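Local atomic coordinates of exotoxin type A (Streptococcus pyogenes phage T12, PDB entry 1FNU), a protein that acts as a phage-encoded superantigen, a toxin that, like its relatives, probably bridges MHC class II molecules and T-cell receptors. Residues V121-G125 with I126-S130; G102-H106 with E107-L111. All coordinates share one frame; numbering follows the deposited sequence.

Contact 1: residues V121-G125 with I126-S130; sequences VSIDG and IQSLS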
ATOM      1  N   VAL A 121     -12.923  11.314  37.170  1.00 35.67           N
ATOM      2  CA  VAL A 121     -11.611  10.728  37.037  1.00 35.60           C
ATOM      3  C   VAL A 121     -11.002  10.259  38.355  1.00 35.79           C
ATOM      4  O   VAL A 121     -10.963  11.014  39.333  1.00 35.76           O
ATOM      5  CB  VAL A 121     -10.606  11.721  36.391  1.00 35.52           C
ATOM      6  CG1 VAL A 121      -9.251  11.026  36.201  1.00 35.33           C
ATOM      7  CG2 VAL A 121     -11.124  12.238  35.033  1.00 35.30           C
ATOM      8  N   SER A 122     -10.541   8.998  38.373  1.00 35.88           N
ATOM      9  CA  SER A 122      -9.833   8.405  39.513  1.00 36.00           C
ATOM     10  C   SER A 122      -8.411   8.209  39.041  1.00 36.06           C
ATOM     11  O   SER A 122      -8.191   7.930  37.871  1.00 36.02           O
ATOM     12  CB  SER A 122     -10.335   7.015  39.880  1.00 36.01           C
ATOM     13  OG  SER A 122     -11.670   7.070  40.298  1.00 36.26           O
ATOM     14  N   ILE A 123      -7.443   8.353  39.941  1.00 36.20           N
ATOM     15  CA  ILE A 123      -6.024   8.133  39.596  1.00 36.30           C
ATOM     16  C   ILE A 123      -5.479   7.349  40.762  1.00 36.42           C
ATOM     17  O   ILE A 123      -5.505   7.820  41.879  1.00 36.43           O
ATOM     18  CB  ILE A 123      -5.198   9.392  39.569  1.00 36.31           C
ATOM     19  CG1 ILE A 123      -5.837  10.430  38.678  1.00 36.33           C
ATOM     20  CG2 ILE A 123      -3.781   9.046  39.127  1.00 36.30           C
ATOM     21  CD1 ILE A 123      -5.063  11.638  38.655  1.00 36.38           C
ATOM     22  N   ASP A 124      -4.944   6.179  40.478  1.00 36.55           N
ATOM     23  CA  ASP A 124      -4.439   5.313  41.498  1.00 36.66           C
ATOM     24  C   ASP A 124      -5.489   5.124  42.619  1.00 37.01           C
ATOM     25  O   ASP A 124      -5.149   5.136  43.806  1.00 37.10           O
ATOM     26  CB  ASP A 124      -3.128   5.863  42.059  1.00 36.29           C
ATOM     27  CG  ASP A 124      -2.009   5.928  40.997  1.00 36.09           C
ATOM     28  OD1 ASP A 124      -1.849   4.962  40.224  1.00 35.67           O
ATOM     29  OD2 ASP A 124      -1.308   6.966  40.962  1.00 35.86           O
ATOM     30  N   GLY A 125      -6.762   4.968  42.269  1.00 37.21           N
ATOM     31  CA  GLY A 125      -7.724   4.720  43.322  1.00 37.50           C
ATOM     32  C   GLY A 125      -8.402   5.915  43.931  1.00 37.76           C
ATOM     33  O   GLY A 125      -9.449   5.733  44.536  1.00 37.81           O
ATOM     34  N   ILE A 126      -7.857   7.132  43.805  1.00 38.06           N
ATOM     35  CA  ILE A 126      -8.594   8.247  44.384  1.00 38.26           C
ATOM     36  C   ILE A 126      -9.158   9.118  43.283  1.00 38.45           C
ATOM     37  O   ILE A 126      -8.444   9.453  42.326  1.00 38.43           O
ATOM     38  CB  ILE A 126      -7.756   9.169  45.284  1.00 38.28           C
ATOM     39  CG1 ILE A 126      -7.055  10.231  44.451  1.00 38.32           C
ATOM     40  CG2 ILE A 126      -6.768   8.357  46.080  1.00 38.32           C
ATOM     41  CD1 ILE A 126      -6.446  11.372  45.243  1.00 38.40           C
ATOM     42  N   GLN A 127     -10.441   9.484  43.419  1.00 38.59           N
ATOM     43  CA  GLN A 127     -11.062  10.374  42.457  1.00 38.69           C
ATOM     44  C   GLN A 127     -10.594  11.789  42.660  1.00 38.65           C
ATOM     45  O   GLN A 127     -11.200  12.591  43.392  1.00 38.74           O
ATOM     46  CB  GLN A 127     -12.564  10.387  42.594  1.00 39.00           C
ATOM     47  CG  GLN A 127     -13.185  11.481  41.748  1.00 39.27           C
ATOM     48  CD  GLN A 127     -14.669  11.365  41.759  1.00 39.50           C
ATOM     49  OE1 GLN A 127     -15.197  10.329  41.350  1.00 39.74           O
ATOM     50  NE2 GLN A 127     -15.369  12.403  42.239  1.00 39.68           N
ATOM     51  N   SER A 128      -9.555  12.145  41.958  1.00 38.45           N
ATOM     52  CA  SER A 128      -9.042  13.456  42.163  1.00 38.28           C
ATOM     53  C   SER A 128      -9.567  14.543  41.288  1.00 38.07           C
ATOM     54  O   SER A 128      -9.162  15.694  41.486  1.00 38.19           O
ATOM     55  CB  SER A 128      -7.522  13.399  42.071  1.00 38.36           C
ATOM     56  OG  SER A 128      -7.166  12.318  41.226  1.00 38.53           O
ATOM     57  N   LEU A 129     -10.391  14.229  40.290  1.00 37.73           N
ATOM     58  CA  LEU A 129     -10.936  15.307  39.455  1.00 37.36           C
ATOM     59  C   LEU A 129     -12.147  14.994  38.623  1.00 36.95           C
ATOM     60  O   LEU A 129     -12.399  13.850  38.212  1.00 36.97           O
ATOM     61  CB  LEU A 129      -9.903  15.945  38.488  1.00 37.53           C
ATOM     62  CG  LEU A 129      -9.643  15.618  36.989  1.00 37.68           C
ATOM     63  CD1 LEU A 129     -10.944  15.294  36.245  1.00 37.66           C
ATOM     64  CD2 LEU A 129      -8.969  16.828  36.262  1.00 37.62           C
ATOM     65  N   SER A 130     -12.883  16.069  38.403  1.00 36.44           N
ATOM     66  CA  SER A 130     -14.060  16.065  37.589  1.00 35.95           C
ATOM     67  C   SER A 130     -13.943  17.249  36.695  1.00 35.59           C
ATOM     68  O   SER A 130     -13.442  18.292  37.110  1.00 35.49           O
ATOM     69  CB  SER A 130     -15.341  16.219  38.408  1.00 35.92           C
ATOM     70  OG  SER A 130     -15.636  15.021  39.069  1.00 35.88           O
TER
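Val121 and Leu129 stand alongside each other on one face of the sheet, and the branch that meets the leucine is CG2: it sits 3.3 Å from Leu129 CD1, closer than usual for two carbons. Having CG2 beside the backbone N (CG1 takes the position anti to it, chi1 -177°) turns that methyl to the edge where Val121 N donates to Leu129 O at 2.8 Å, almost in line with the carbonyl. The return bond, Leu129 N to Val121 O, is weak at 3.4 Å. Val121 lies opposite both Ser128 and Leu129, a classic beta bulge that shifts the register by one residue. Ser128 OG rests 3.4 Å from Ile123 CD1 and bonds weakly to Ile126 O. Ile126 O takes its stronger bond from Ile123 N, at 2.8 Å and 40° out of the carbonyl plane. Ile126 N answers to Ile123 O at 3.1 Å, closing a type I' turn with Asp124 and Gly125 at its corners. Farther out, Asp124 OD2 is hydrogen-bonded to Thr220 OG1, and Ser122 pairs its backbone with Val216 and Leu218 of strand 212-219. Three firm backbone bonds and one weak one thus carry this hairpin end of the beta-grasp sheet, and side-chain polar groups add little across it.

Contact 2: residues G102-H106 with E107-L111; sequences GVTNH and EGNHL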
ATOM      1  N   GLY A 102     -18.587   6.468  14.320  1.00 19.76           N
ATOM      2  CA  GLY A 102     -18.839   7.904  14.424  1.00 20.32           C
ATOM      3  C   GLY A 102     -20.068   8.465  13.701  1.00 20.84           C
ATOM      4  O   GLY A 102     -20.128   9.631  13.399  1.00 20.63           O
ATOM      5  N   VAL A 103     -21.037   7.616  13.413  1.00 21.39           N
ATOM      6  CA  VAL A 103     -22.202   8.025  12.639  1.00 22.13           C
ATOM      7  C   VAL A 103     -23.523   8.064  13.419  1.00 22.73           C
ATOM      8  O   VAL A 103     -23.870   7.072  14.051  1.00 22.68           O
ATOM      9  CB  VAL A 103     -22.399   7.004  11.498  1.00 22.12           C
ATOM     10  CG1 VAL A 103     -23.803   7.232  10.805  1.00 22.19           C
ATOM     11  CG2 VAL A 103     -21.237   7.120  10.498  1.00 21.93           C
ATOM     12  N   THR A 104     -24.289   9.148  13.295  1.00 23.58           N
ATOM     13  CA  THR A 104     -25.563   9.219  13.983  1.00 24.55           C
ATOM     14  C   THR A 104     -26.575   9.886  13.087  1.00 25.42           C
ATOM     15  O   THR A 104     -26.234  10.779  12.341  1.00 25.33           O
ATOM     16  CB  THR A 104     -25.452  10.001  15.288  1.00 24.43           C
ATOM     17  OG1 THR A 104     -25.014  11.321  14.998  1.00 24.31           O
ATOM     18  CG2 THR A 104     -24.471   9.339  16.193  1.00 24.52           C
ATOM     19  N   ASN A 105     -27.839   9.439  13.114  1.00 26.43           N
ATOM     20  CA  ASN A 105     -28.788  10.086  12.203  1.00 27.59           C
ATOM     21  C   ASN A 105     -28.853  11.570  12.473  1.00 28.20           C
ATOM     22  O   ASN A 105     -28.755  11.990  13.595  1.00 28.40           O
ATOM     23  CB  ASN A 105     -30.214   9.495  12.322  1.00 27.71           C
ATOM     24  CG  ASN A 105     -30.279   8.037  11.999  1.00 27.77           C
ATOM     25  OD1 ASN A 105     -29.974   7.612  10.891  1.00 28.11           O
ATOM     26  ND2 ASN A 105     -30.681   7.252  12.963  1.00 27.84           N
ATOM     27  N   HIS A 106     -29.004  12.395  11.454  1.00 29.12           N
ATOM     28  CA  HIS A 106     -29.135  13.826  11.708  1.00 29.98           C
ATOM     29  C   HIS A 106     -30.528  14.219  12.269  1.00 30.69           C
ATOM     30  O   HIS A 106     -30.614  14.884  13.303  1.00 30.70           O
ATOM     31  CB  HIS A 106     -28.864  14.649  10.439  1.00 29.99           C
ATOM     32  CG  HIS A 106     -28.812  16.124  10.688  1.00 30.13           C
ATOM     33  ND1 HIS A 106     -29.927  16.941  10.634  1.00 30.24           N
ATOM     34  CD2 HIS A 106     -27.794  16.919  11.098  1.00 30.16           C
ATOM     35  CE1 HIS A 106     -29.592  18.170  10.998  1.00 30.16           C
ATOM     36  NE2 HIS A 106     -28.302  18.183  11.285  1.00 30.16           N
ATOM     37  N   GLU A 107     -31.608  13.795  11.590  1.00 31.52           N
ATOM     38  CA  GLU A 107     -33.026  14.146  11.946  1.00 32.37           C
ATOM     39  C   GLU A 107     -33.434  14.171  13.433  1.00 32.70           C
ATOM     40  O   GLU A 107     -33.551  13.111  14.021  1.00 32.78           O
ATOM     41  CB  GLU A 107     -33.982  13.166  11.219  1.00 32.70           C
ATOM     42  CG  GLU A 107     -35.248  13.806  10.560  1.00 33.31           C
ATOM     43  CD  GLU A 107     -36.041  12.768   9.740  1.00 33.55           C
ATOM     44  OE1 GLU A 107     -36.598  11.821  10.358  1.00 33.75           O
ATOM     45  OE2 GLU A 107     -36.078  12.883   8.480  1.00 33.89           O
ATOM     46  N   GLY A 108     -33.720  15.364  13.979  1.00 33.26           N
ATOM     47  CA  GLY A 108     -34.139  15.577  15.366  1.00 33.88           C
ATOM     48  C   GLY A 108     -33.235  14.991  16.450  1.00 34.38           C
ATOM     49  O   GLY A 108     -33.697  14.560  17.516  1.00 34.49           O
ATOM     50  N   ASN A 109     -31.939  14.948  16.196  1.00 34.81           N
ATOM     51  CA  ASN A 109     -31.050  14.363  17.192  1.00 35.28           C
ATOM     52  C   ASN A 109     -30.294  15.446  17.891  1.00 35.70           C
ATOM     53  O   ASN A 109     -29.471  15.171  18.748  1.00 35.66           O
ATOM     54  CB  ASN A 109     -30.055  13.422  16.557  1.00 35.09           C
ATOM     55  CG  ASN A 109     -29.252  12.714  17.573  1.00 35.04           C
ATOM     56  OD1 ASN A 109     -29.804  12.026  18.438  1.00 34.88           O
ATOM     57  ND2 ASN A 109     -27.941  12.860  17.500  1.00 34.90           N
ATOM     58  N   HIS A 110     -30.628  16.679  17.513  1.00 36.28           N
ATOM     59  CA  HIS A 110     -30.016  17.871  18.031  1.00 36.93           C
ATOM     60  C   HIS A 110     -30.726  18.346  19.332  1.00 37.27           C
ATOM     61  O   HIS A 110     -31.884  17.984  19.657  1.00 37.30           O
ATOM     62  CB  HIS A 110     -30.018  18.945  16.926  1.00 37.09           C
ATOM     63  CG  HIS A 110     -29.293  20.209  17.272  1.00 37.42           C
ATOM     64  ND1 HIS A 110     -27.974  20.436  16.926  1.00 37.61           N
ATOM     65  CD2 HIS A 110     -29.723  21.349  17.870  1.00 37.53           C
ATOM     66  CE1 HIS A 110     -27.626  21.660  17.292  1.00 37.63           C
ATOM     67  NE2 HIS A 110     -28.669  22.235  17.866  1.00 37.65           N
ATOM     68  N   LEU A 111     -29.967  19.127  20.086  1.00 37.63           N
ATOM     69  CA  LEU A 111     -30.369  19.664  21.373  1.00 37.99           C
ATOM     70  C   LEU A 111     -30.204  21.186  21.388  1.00 38.23           C
ATOM     71  O   LEU A 111     -29.137  21.703  20.965  1.00 38.31           O
ATOM     72  CB  LEU A 111     -29.478  19.067  22.470  1.00 37.88           C
ATOM     73  CG  LEU A 111     -29.681  17.675  23.059  1.00 37.87           C
ATOM     74  CD1 LEU A 111     -28.428  17.335  23.886  1.00 37.76           C
ATOM     75  CD2 LEU A 111     -30.975  17.611  23.858  1.00 37.63           C
TER
HETATM   76  O   HOH W   1     -26.743  13.095  14.862  1.00 21.09           O
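Asn109 N donates to His106 O at 3.2 Å with an N-H...O angle of 148°, closing a type II beta turn whose corners are Glu107 and Gly108. The turn carries the chain from strand 96-105 of the OB-fold sheet to strand 110-123 of the beta-grasp sheet. The donor is tilted 29° from the plane of the His106 carbonyl.

The close-packed side belongs to Asn109. With CG anti to the backbone N (chi1 -174°), its amide comes to lie beside Thr104 and Asn105, and CB is 3.5 Å from Asn105 O. The side chains of Asn109 and Thr104, both buried, run roughly perpendicular to each other, and one water bridges their polar ends. It accepts from Asn109 ND2 at 2.9 Å, probably donates to Asn105 O at 2.6 Å and bonds to the Thr104 hydroxyl. The other end of the amide is also engaged: Asn109 OD1 accepts from Met139 N, which fixes the rotation of the group, while the Asn109 backbone bonds with Lys138. Lys137 packs on Thr104 and Asn109 alike.

The outer side of the turn is looser. Glu107 is exposed, its chain extended beyond CG, and Gly108, also exposed, makes few contacts with the strand before it. Gly108 sits at the second corner with positive phi, as is usual in this turn type; the exception to the looseness is its carbonyl O, tied down by a hydrogen bond from Lys138 NZ. The His106 side chain packs against Asp77, Glu33 and Asn34 of the OB-fold sheet. On the tight side, Thr104 OG1 and Asn109 ND2 stand 4.1 Å apart, joined through the water, which is 2.5 Å from Thr104 OG1.

Overall arrangement
From the N terminus, contact 2 comes first: its turn ends strand 96-105, which pairs with strand 75-80 in the OB-fold sheet, and starts strand 110-123. That strand then runs through the beta-grasp sheet beside strand 212-219 until contact 1 reverses the chain into the edge strand 126-135. The two contacts are in series along the chain, neither nested nor crossing, and both use strand 110-123, contact 2 at its start and contact 1 at its end. Their centres are about 32 Å apart and their nearest atoms about 19 Å. Contact 2 joins two sheets; contact 1 joins neighbouring strands of one, at the surface.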